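Long-range contact in 3-ketosteroid-delta4-5alpha-dehydrogenase (Rhodococcus jostii, PDB 4AT2), which probably uses bound FAD to introduce the delta-4 double bond into 5alpha-3-ketosteroids during bacterial steroid breakdown: residues 35-48 with 247-260. Residues are numbered along the deposited sequence; the frame is centred on the assembly and turned at random. Where two conformers were deposited one is given.
With FAD (flavin-adenine dinucleotide), chain D.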
ATOM      1  N   VAL A  35      14.202  35.700  -9.140  1.00 26.16           N
ATOM      2  CA  VAL A  35      13.608  36.400  -8.002  1.00 26.36           C
ATOM      3  C   VAL A  35      14.185  37.809  -7.931  1.00 27.37           C
ATOM      4  O   VAL A  35      15.364  37.990  -7.633  1.00 27.87           O
ATOM      5  CB  VAL A  35      13.824  35.643  -6.677  1.00 25.35           C
ATOM      6  CG1 VAL A  35      13.280  36.449  -5.504  1.00 24.72           C
ATOM      7  CG2 VAL A  35      13.159  34.280  -6.746  1.00 24.80           C
ATOM      8  N   THR A  36      13.343  38.797  -8.215  1.00 28.58           N
ATOM      9  CA  THR A  36      13.805  40.180  -8.337  1.00 30.61           C
ATOM     10  C   THR A  36      14.049  40.823  -6.975  1.00 30.47           C
ATOM     11  O   THR A  36      14.986  41.613  -6.816  1.00 32.44           O
ATOM     12  CB  THR A  36      12.842  41.043  -9.184  1.00 31.35           C
ATOM     13  OG1 THR A  36      11.576  41.153  -8.522  1.00 32.96           O
ATOM     14  CG2 THR A  36      12.639  40.422 -10.567  1.00 32.79           C
ATOM     15  N   GLU A  37      13.207  40.485  -6.000  1.00 29.10           N
ATOM     16  CA  GLU A  37      13.419  40.918  -4.622  1.00 28.27           C
ATOM     17  C   GLU A  37      12.864  39.900  -3.634  1.00 25.22           C
ATOM     18  O   GLU A  37      11.871  39.223  -3.913  1.00 24.24           O
ATOM     19  CB  GLU A  37      12.825  42.310  -4.362  1.00 31.42           C
ATOM     20  CG  GLU A  37      11.309  42.357  -4.236  1.00 34.73           C
ATOM     21  CD  GLU A  37      10.820  43.648  -3.603  1.00 37.92           C
ATOM     22  OE1 GLU A  37      10.978  44.717  -4.230  1.00 39.57           O
ATOM     23  OE2 GLU A  37      10.275  43.591  -2.476  1.00 40.34           O
ATOM     24  N   TRP A  38      13.522  39.799  -2.484  1.00 23.15           N
ATOM     25  CA  TRP A  38      13.085  38.915  -1.414  1.00 21.41           C
ATOM     26  C   TRP A  38      12.257  39.706  -0.450  1.00 20.59           C
ATOM     27  O   TRP A  38      12.715  40.721   0.081  1.00 21.21           O
ATOM     28  CB  TRP A  38      14.291  38.311  -0.712  1.00 20.87           C
ATOM     29  CG  TRP A  38      15.122  37.420  -1.606  1.00 20.91           C
ATOM     30  CD1 TRP A  38      16.339  37.719  -2.218  1.00 21.56           C
ATOM     31  CD2 TRP A  38      14.825  36.039  -2.010  1.00 20.41           C
ATOM     32  NE1 TRP A  38      16.799  36.647  -2.950  1.00 21.56           N
ATOM     33  CE2 TRP A  38      15.939  35.611  -2.871  1.00 20.73           C
ATOM     34  CE3 TRP A  38      13.787  35.149  -1.762  1.00 19.66           C
ATOM     35  CZ2 TRP A  38      15.985  34.348  -3.438  1.00 20.25           C
ATOM     36  CZ3 TRP A  38      13.849  33.877  -2.340  1.00 19.56           C
ATOM     37  CH2 TRP A  38      14.924  33.484  -3.155  1.00 19.78           C
ATOM     38  N   ASP A  39      11.021  39.273  -0.233  1.00 19.16           N
ATOM     39  CA  ASP A  39      10.124  39.961   0.691  1.00 18.74           C
ATOM     40  C   ASP A  39      10.533  39.757   2.140  1.00 18.32           C
ATOM     41  O   ASP A  39      10.354  40.647   2.978  1.00 18.30           O
ATOM     42  CB  ASP A  39       8.682  39.502   0.484  1.00 18.66           C
ATOM     43  CG  ASP A  39       8.177  39.833  -0.887  1.00 19.14           C
ATOM     44  OD1 ASP A  39       7.643  40.946  -1.056  1.00 20.46           O
ATOM     45  OD2 ASP A  39       8.352  39.018  -1.810  1.00 18.87           O
ATOM     46  N   TYR A  40      11.078  38.576   2.424  1.00 17.80           N
ATOM     47  CA  TYR A  40      11.545  38.222   3.753  1.00 17.63           C
ATOM     48  C   TYR A  40      12.825  37.418   3.587  1.00 17.34           C
ATOM     49  O   TYR A  40      13.048  36.811   2.536  1.00 16.60           O
ATOM     50  CB  TYR A  40      10.509  37.372   4.513  1.00 17.79           C
ATOM     51  CG  TYR A  40       9.140  38.001   4.685  1.00 18.38           C
ATOM     52  CD1 TYR A  40       8.151  37.815   3.727  1.00 18.43           C
ATOM     53  CD2 TYR A  40       8.828  38.759   5.818  1.00 19.22           C
ATOM     54  CE1 TYR A  40       6.895  38.383   3.867  1.00 19.06           C
ATOM     55  CE2 TYR A  40       7.565  39.329   5.975  1.00 19.58           C
ATOM     56  CZ  TYR A  40       6.604  39.130   4.995  1.00 19.58           C
ATOM     57  OH  TYR A  40       5.338  39.676   5.129  1.00 20.27           O
ATOM     58  N   GLU A  41      13.660  37.421   4.621  1.00 17.41           N
ATOM     59  CA  GLU A  41      14.891  36.625   4.637  1.00 17.47           C
ATOM     60  C   GLU A  41      15.137  36.085   6.041  1.00 16.30           C
ATOM     61  O   GLU A  41      14.853  36.758   7.029  1.00 16.09           O
ATOM     62  CB  GLU A  41      16.112  37.452   4.204  1.00 19.59           C
ATOM     63  CG  GLU A  41      16.032  38.069   2.818  1.00 22.90           C
ATOM     64  CD  GLU A  41      17.234  38.950   2.499  1.00 25.58           C
ATOM     65  OE1 GLU A  41      18.381  38.444   2.551  1.00 28.33           O
ATOM     66  OE2 GLU A  41      17.032  40.151   2.200  1.00 28.24           O
ATOM     67  N   ALA A  42      15.678  34.869   6.115  1.00 15.44           N
ATOM     68  CA  ALA A  42      16.079  34.243   7.373  1.00 14.72           C
ATOM     69  C   ALA A  42      17.189  33.242   7.092  1.00 14.14           C
ATOM     70  O   ALA A  42      17.487  32.947   5.934  1.00 14.06           O
ATOM     71  CB  ALA A  42      14.897  33.537   8.032  1.00 14.60           C
ATOM     72  N   ASP A  43      17.809  32.723   8.145  1.00 13.82           N
ATOM     73  CA  ASP A  43      18.781  31.646   7.975  1.00 13.57           C
ATOM     74  C   ASP A  43      18.035  30.336   7.761  1.00 12.77           C
ATOM     75  O   ASP A  43      18.322  29.598   6.827  1.00 12.59           O
ATOM     76  CB  ASP A  43      19.663  31.508   9.208  1.00 14.35           C
ATOM     77  CG  ASP A  43      20.610  32.667   9.380  1.00 15.43           C
ATOM     78  OD1 ASP A  43      21.038  33.255   8.365  1.00 15.91           O
ATOM     79  OD2 ASP A  43      20.915  32.984  10.541  1.00 16.15           O
ATOM     80  N   VAL A  44      17.084  30.070   8.647  1.00 12.40           N
ATOM     81  CA  VAL A  44      16.277  28.856   8.590  1.00 11.87           C
ATOM     82  C   VAL A  44      14.824  29.260   8.411  1.00 11.64           C
ATOM     83  O   VAL A  44      14.271  30.008   9.223  1.00 11.80           O
ATOM     84  CB  VAL A  44      16.482  27.980   9.849  1.00 12.03           C
ATOM     85  CG1 VAL A  44      15.524  26.789   9.844  1.00 11.87           C
ATOM     86  CG2 VAL A  44      17.923  27.489   9.911  1.00 12.14           C
ATOM     87  N   VAL A  45      14.228  28.788   7.317  1.00 11.36           N
ATOM     88  CA  VAL A  45      12.829  29.068   7.010  1.00 11.07           C
ATOM     89  C   VAL A  45      12.035  27.791   7.250  1.00 10.70           C
ATOM     90  O   VAL A  45      12.300  26.763   6.630  1.00 10.66           O
ATOM     91  CB  VAL A  45      12.658  29.582   5.563  1.00 11.03           C
ATOM     92  CG1 VAL A  45      11.178  29.691   5.198  1.00 10.74           C
ATOM     93  CG2 VAL A  45      13.334  30.945   5.413  1.00 11.40           C
ATOM     94  N   VAL A  46      11.091  27.864   8.187  1.00 10.55           N
ATOM     95  CA  VAL A  46      10.265  26.705   8.556  1.00 10.19           C
ATOM     96  C   VAL A  46       8.876  26.888   7.968  1.00 10.16           C
ATOM     97  O   VAL A  46       8.159  27.832   8.321  1.00 10.07           O
ATOM     98  CB  VAL A  46      10.157  26.549  10.088  1.00 10.24           C
ATOM     99  CG1 VAL A  46       9.284  25.342  10.450  1.00 10.10           C
ATOM    100  CG2 VAL A  46      11.547  26.428  10.706  1.00 10.36           C
ATOM    101  N   ALA A  47       8.490  25.974   7.086  1.00  9.90           N
ATOM    102  CA  ALA A  47       7.147  26.001   6.514  1.00  9.97           C
ATOM    103  C   ALA A  47       6.200  25.147   7.363  1.00 10.00           C
ATOM    104  O   ALA A  47       6.315  23.915   7.381  1.00  9.67           O
ATOM    105  CB  ALA A  47       7.178  25.516   5.073  1.00  9.99           C
ATOM    106  N   GLY A  48       5.279  25.798   8.069  1.00 10.08           N
ATOM    107  CA  GLY A  48       4.305  25.078   8.900  1.00 10.49           C
ATOM    108  C   GLY A  48       4.586  25.201  10.386  1.00 10.90           C
ATOM    109  O   GLY A  48       5.670  24.836  10.854  1.00 11.08           O
ATOM    110  N   GLU A 247       1.877  37.321  -4.243  1.00 15.37           N
ATOM    111  CA  GLU A 247       3.051  36.454  -4.250  0.50 15.20           C
ATOM    112  C   GLU A 247       4.193  37.108  -3.485  1.00 15.07           C
ATOM    113  O   GLU A 247       4.489  38.293  -3.686  1.00 15.35           O
ATOM    114  CB  GLU A 247       3.498  36.124  -5.680  0.50 15.84           C
ATOM    115  CG  GLU A 247       4.806  35.342  -5.719  0.50 16.25           C
ATOM    116  CD  GLU A 247       5.194  34.858  -7.101  0.50 16.74           C
ATOM    117  OE1 GLU A 247       4.378  34.170  -7.742  0.50 17.27           O
ATOM    118  OE2 GLU A 247       6.330  35.146  -7.532  0.50 17.60           O
ATOM    119  N   VAL A 248       4.824  36.332  -2.604  1.00 14.28           N
ATOM    120  CA  VAL A 248       6.008  36.774  -1.873  1.00 14.05           C
ATOM    121  C   VAL A 248       7.133  35.745  -2.031  1.00 13.78           C
ATOM    122  O   VAL A 248       6.870  34.558  -2.256  1.00 13.55           O
ATOM    123  CB  VAL A 248       5.710  37.046  -0.377  1.00 14.00           C
ATOM    124  CG1 VAL A 248       4.698  38.178  -0.219  1.00 14.16           C
ATOM    125  CG2 VAL A 248       5.212  35.784   0.329  1.00 13.39           C
ATOM    126  N   ALA A 249       8.380  36.200  -1.931  1.00 13.81           N
ATOM    127  CA  ALA A 249       9.527  35.274  -1.928  1.00 13.76           C
ATOM    128  C   ALA A 249      10.267  35.391  -0.603  1.00 13.75           C
ATOM    129  O   ALA A 249      10.496  36.493  -0.107  1.00 13.83           O
ATOM    130  CB  ALA A 249      10.459  35.570  -3.097  1.00 14.07           C
ATOM    131  N   VAL A 250      10.638  34.251  -0.029  1.00 13.50           N
ATOM    132  CA  VAL A 250      11.292  34.223   1.274  1.00 13.61           C
ATOM    133  C   VAL A 250      12.629  33.512   1.133  1.00 13.81           C
ATOM    134  O   VAL A 250      12.669  32.354   0.717  1.00 13.30           O
ATOM    135  CB  VAL A 250      10.424  33.485   2.324  1.00 13.47           C
ATOM    136  CG1 VAL A 250      11.138  33.453   3.663  1.00 13.28           C
ATOM    137  CG2 VAL A 250       9.049  34.144   2.466  1.00 13.48           C
ATOM    138  N   ARG A 251      13.713  34.205   1.478  1.00 14.41           N
ATOM    139  CA  ARG A 251      15.060  33.663   1.326  1.00 15.09           C
ATOM    140  C   ARG A 251      15.468  32.850   2.545  1.00 14.50           C
ATOM    141  O   ARG A 251      15.209  33.258   3.675  1.00 14.37           O
ATOM    142  CB  ARG A 251      16.076  34.781   1.099  1.00 17.04           C
ATOM    143  CG  ARG A 251      17.396  34.244   0.575  1.00 19.32           C
ATOM    144  CD  ARG A 251      18.206  35.313  -0.121  1.00 22.56           C
ATOM    145  NE  ARG A 251      19.076  36.029   0.804  1.00 25.70           N
ATOM    146  CZ  ARG A 251      20.272  35.593   1.199  1.00 27.01           C
ATOM    147  NH1 ARG A 251      20.733  34.417   0.775  1.00 28.27           N
ATOM    148  NH2 ARG A 251      21.001  36.326   2.033  1.00 27.79           N
ATOM    149  N   ALA A 252      16.084  31.690   2.297  1.00 14.29           N
ATOM    150  CA  ALA A 252      16.589  30.812   3.357  1.00 14.34           C
ATOM    151  C   ALA A 252      18.089  30.641   3.166  1.00 14.77           C
ATOM    152  O   ALA A 252      18.522  29.867   2.300  1.00 15.03           O
ATOM    153  CB  ALA A 252      15.883  29.450   3.311  1.00 13.87           C
ATOM    154  N   ARG A 253      18.889  31.358   3.957  1.00 15.44           N
ATOM    155  CA  ARG A 253      20.346  31.320   3.784  1.00 16.28           C
ATOM    156  C   ARG A 253      20.959  29.943   4.058  1.00 16.01           C
ATOM    157  O   ARG A 253      21.922  29.553   3.394  1.00 16.53           O
ATOM    158  CB  ARG A 253      21.047  32.377   4.650  1.00 17.78           C
ATOM    159  CG  ARG A 253      20.575  33.806   4.431  1.00 19.47           C
ATOM    160  CD  ARG A 253      21.294  34.755   5.379  1.00 21.44           C
ATOM    161  NE  ARG A 253      20.666  36.075   5.421  1.00 23.80           N
ATOM    162  CZ  ARG A 253      19.848  36.501   6.386  1.00 24.84           C
ATOM    163  NH1 ARG A 253      19.546  35.726   7.428  1.00 24.63           N
ATOM    164  NH2 ARG A 253      19.341  37.722   6.317  1.00 25.70           N
ATOM    165  N   ARG A 254      20.401  29.215   5.022  1.00 14.76           N
ATOM    166  CA  ARG A 254      20.979  27.937   5.455  1.00 14.49           C
ATOM    167  C   ARG A 254      20.082  26.740   5.164  1.00 13.70           C
ATOM    168  O   ARG A 254      20.569  25.660   4.853  1.00 14.17           O
ATOM    169  CB  ARG A 254      21.314  27.972   6.950  1.00 14.73           C
ATOM    170  CG  ARG A 254      22.251  29.104   7.351  1.00 15.46           C
ATOM    171  CD  ARG A 254      22.667  28.975   8.807  1.00 16.06           C
ATOM    172  NE  ARG A 254      23.283  30.203   9.319  1.00 16.94           N
ATOM    173  CZ  ARG A 254      23.592  30.409  10.598  1.00 17.72           C
ATOM    174  NH1 ARG A 254      23.368  29.468  11.507  1.00 18.06           N
ATOM    175  NH2 ARG A 254      24.141  31.563  10.971  1.00 18.64           N
ATOM    176  N   GLY A 255      18.768  26.917   5.256  1.00 12.90           N
ATOM    177  CA  GLY A 255      17.882  25.793   4.965  1.00 11.80           C
ATOM    178  C   GLY A 255      16.406  26.086   5.073  1.00 11.10           C
ATOM    179  O   GLY A 255      15.988  26.985   5.803  1.00 11.16           O
ATOM    180  N   VAL A 256      15.634  25.310   4.319  1.00 10.41           N
ATOM    181  CA  VAL A 256      14.184  25.303   4.374  1.00 10.04           C
ATOM    182  C   VAL A 256      13.778  24.008   5.075  1.00  9.66           C
ATOM    183  O   VAL A 256      14.268  22.927   4.727  1.00  9.65           O
ATOM    184  CB  VAL A 256      13.563  25.317   2.961  1.00  9.93           C
ATOM    185  CG1 VAL A 256      12.060  25.042   3.014  1.00  9.63           C
ATOM    186  CG2 VAL A 256      13.841  26.646   2.264  1.00 10.03           C
ATOM    187  N   VAL A 257      12.917  24.126   6.082  1.00  9.65           N
ATOM    188  CA  VAL A 257      12.333  22.948   6.747  1.00  9.37           C
ATOM    189  C   VAL A 257      10.863  22.824   6.354  1.00  9.22           C
ATOM    190  O   VAL A 257      10.052  23.686   6.687  1.00  9.45           O
ATOM    191  CB  VAL A 257      12.432  23.021   8.291  1.00  9.44           C
ATOM    192  CG1 VAL A 257      11.796  21.779   8.930  1.00  9.16           C
ATOM    193  CG2 VAL A 257      13.886  23.172   8.738  1.00  9.64           C
ATOM    194  N   LEU A 258      10.528  21.741   5.659  1.00  8.95           N
ATOM    195  CA  LEU A 258       9.132  21.456   5.318  1.00  8.93           C
ATOM    196  C   LEU A 258       8.457  20.752   6.485  1.00  8.90           C
ATOM    197  O   LEU A 258       8.891  19.682   6.916  1.00  8.86           O
ATOM    198  CB  LEU A 258       9.035  20.600   4.048  1.00  8.89           C
ATOM    199  CG  LEU A 258       9.702  21.189   2.792  1.00  9.07           C
ATOM    200  CD1 LEU A 258       9.629  20.185   1.647  1.00  9.16           C
ATOM    201  CD2 LEU A 258       9.050  22.499   2.387  1.00  9.20           C
ATOM    202  N   ALA A 259       7.396  21.368   6.996  1.00  9.09           N
ATOM    203  CA  ALA A 259       6.718  20.888   8.205  1.00  9.31           C
ATOM    204  C   ALA A 259       5.217  21.204   8.100  1.00  9.54           C
ATOM    205  O   ALA A 259       4.554  21.541   9.083  1.00  9.78           O
ATOM    206  CB  ALA A 259       7.339  21.530   9.438  1.00  9.48           C
ATOM    207  N   THR A 260       4.698  21.083   6.885  1.00  9.78           N
ATOM    208  CA  THR A 260       3.319  21.505   6.565  1.00 10.25           C
ATOM    209  C   THR A 260       2.269  20.397   6.663  1.00 10.17           C
ATOM    210  O   THR A 260       1.110  20.615   6.321  1.00 10.43           O
ATOM    211  CB  THR A 260       3.216  22.128   5.160  1.00 10.60           C
ATOM    212  OG1 THR A 260       3.614  21.153   4.185  1.00 11.09           O
ATOM    213  CG2 THR A 260       4.100  23.353   5.041  1.00 10.62           C
TER
HETATM  214  PA  FAD D1492       0.485  20.045  11.868  1.00 11.69           P
HETATM  215  O1A FAD D1492       0.584  19.990  13.343  1.00 12.46           O
HETATM  216  O2A FAD D1492      -0.844  19.980  11.243  1.00 12.25           O
HETATM  217  O5B FAD D1492       1.219  21.382  11.378  1.00 11.43           O
HETATM  218  C5B FAD D1492       1.337  21.687   9.985  1.00 11.28           C
HETATM  219  C4B FAD D1492       1.159  23.204   9.801  1.00 11.54           C
HETATM  220  O4B FAD D1492       1.456  23.454   8.410  1.00 11.14           O
HETATM  221  C3B FAD D1492      -0.308  23.594  10.021  1.00 11.63           C
HETATM  222  O3B FAD D1492      -0.372  24.691  10.966  1.00 11.90           O
HETATM  223  C2B FAD D1492      -0.796  23.998   8.625  1.00 11.69           C
HETATM  224  O2B FAD D1492      -1.771  25.071   8.713  1.00 11.83           O
HETATM  225  C1B FAD D1492       0.499  24.465   7.962  1.00 11.54           C
HETATM  226  N9A FAD D1492       0.474  24.408   6.484  1.00 11.47           N
HETATM  227  C8A FAD D1492      -0.155  23.536   5.686  1.00 11.66           C
HETATM  228  N7A FAD D1492       0.113  23.861   4.423  1.00 11.94           N
HETATM  229  C5A FAD D1492       0.926  24.935   4.426  1.00 11.90           C
HETATM  230  C6A FAD D1492       1.505  25.683   3.454  1.00 12.02           C
HETATM  231  N6A FAD D1492       1.297  25.360   2.178  1.00 12.56           N
HETATM  232  N1A FAD D1492       2.287  26.738   3.742  1.00 11.69           N
HETATM  233  C2A FAD D1492       2.530  27.083   5.063  1.00 11.81           C
HETATM  234  N3A FAD D1492       1.929  26.313   6.055  1.00 11.61           N
HETATM  235  C4A FAD D1492       1.141  25.262   5.707  1.00 11.62           C
HETATM  236  N1  FAD D1492      -0.993  11.899  16.738  1.00 11.05           N
HETATM  237  C2  FAD D1492      -0.252  11.561  17.856  1.00 11.17           C
HETATM  238  O2  FAD D1492       0.911  11.208  17.717  1.00 10.82           O
HETATM  239  N3  FAD D1492      -0.830  11.625  19.133  1.00 11.25           N
HETATM  240  C4  FAD D1492      -2.168  11.994  19.281  1.00 11.44           C
HETATM  241  O4  FAD D1492      -2.647  12.025  20.419  1.00 11.60           O
HETATM  242  C4X FAD D1492      -2.919  12.330  18.149  1.00 11.51           C
HETATM  243  N5  FAD D1492      -4.227  12.670  18.253  1.00 12.24           N
HETATM  244  C5X FAD D1492      -4.980  12.760  17.139  1.00 12.29           C
HETATM  245  C6  FAD D1492      -6.372  12.855  17.236  1.00 12.47           C
HETATM  246  C7  FAD D1492      -7.161  12.966  16.089  1.00 12.80           C
HETATM  247  C7M FAD D1492      -8.559  13.060  16.247  1.00 13.33           C
HETATM  248  C8  FAD D1492      -6.552  12.969  14.817  1.00 12.79           C
HETATM  249  C8M FAD D1492      -7.287  13.085  13.619  1.00 12.48           C
HETATM  250  C9  FAD D1492      -5.161  12.886  14.725  1.00 12.40           C
HETATM  251  C9A FAD D1492      -4.373  12.757  15.879  1.00 12.12           C
HETATM  252  N10 FAD D1492      -3.026  12.640  15.795  1.00 11.50           N
HETATM  253  C10 FAD D1492      -2.330  12.283  16.884  1.00 11.42           C
HETATM  254  C1' FAD D1492      -2.266  12.968  14.560  1.00 11.20           C
HETATM  255  C2' FAD D1492      -1.514  14.294  14.750  1.00 11.14           C
HETATM  256  O2' FAD D1492      -2.484  15.249  15.185  1.00 11.97           O
HETATM  257  C3' FAD D1492      -0.878  14.764  13.432  1.00 10.51           C
HETATM  258  O3' FAD D1492      -0.413  13.661  12.635  1.00 10.13           O
HETATM  259  C4' FAD D1492       0.290  15.717  13.734  1.00 10.67           C
HETATM  260  O4' FAD D1492      -0.210  16.801  14.530  1.00 10.46           O
HETATM  261  C5' FAD D1492       0.886  16.271  12.437  1.00 10.44           C
HETATM  262  O5' FAD D1492       2.024  17.087  12.773  1.00 10.70           O
HETATM  263  P   FAD D1492       2.666  18.069  11.666  1.00 10.90           P
HETATM  264  O1P FAD D1492       3.102  17.303  10.494  1.00 10.00           O
HETATM  265  O2P FAD D1492       3.631  18.971  12.379  1.00 10.09           O
HETATM  266  O3P FAD D1492       1.350  18.867  11.131  1.00 11.06           O
HETATM  267  O   HOH W   1       5.543  40.757  -2.698  1.00 24.02           O
HETATM  268  O   HOH W   2      17.152  38.568   8.501  1.00 35.31           O
HETATM  269  O   HOH W   3      23.629  33.640   8.840  1.00 32.59           O
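Y40 and V250 open a parallel ladder in the Rossmann-type FAD-binding fold; after a corner, pairing resumes and continues to A47 and L258 in its five-stranded parallel sheet. Strand 40-42 lies beside 247-252 in a mixed sheet; both segments then turn together, at D43-V44 and R253-R254, placing strand 45-47 between 255-258 and 67-70. At the corner the register slips by one, a beta bulge, and D43 O takes N-H from both R254 and G255.

Before the corner, R251 runs outward. Its CB sits 3.6 Å from W38 CD2, on the indole face opposite V35 CG1. CG stays over the same ring system, and CD centres on the five-membered ring as a CH-pi contact, 3.5 Å from its centroid. There the side chain bends (chi3 89°) and lifts NE away from the ring face, toward E41 OE1, in a salt bridge of 3.1 Å; the oxygen lies in the guanidinium plane but is approached from above its own carboxylate.

A long 4.0 Å ion pair from E41 OE1 to R253 NH2 links this to D43, whose OD1 forms a 3.0 Å salt bridge with R253 NH1. The D43 carboxylate stacks on one face of the R254 guanidinium, with no N-H aimed at OD2, which accepts from D66 N; R254 NH1 hydrogen-bonds A507 O.

At the far end G48 CA, in a probable GxGxxG motif, lies 3.3 Å from the FAD ribose oxygen O4B.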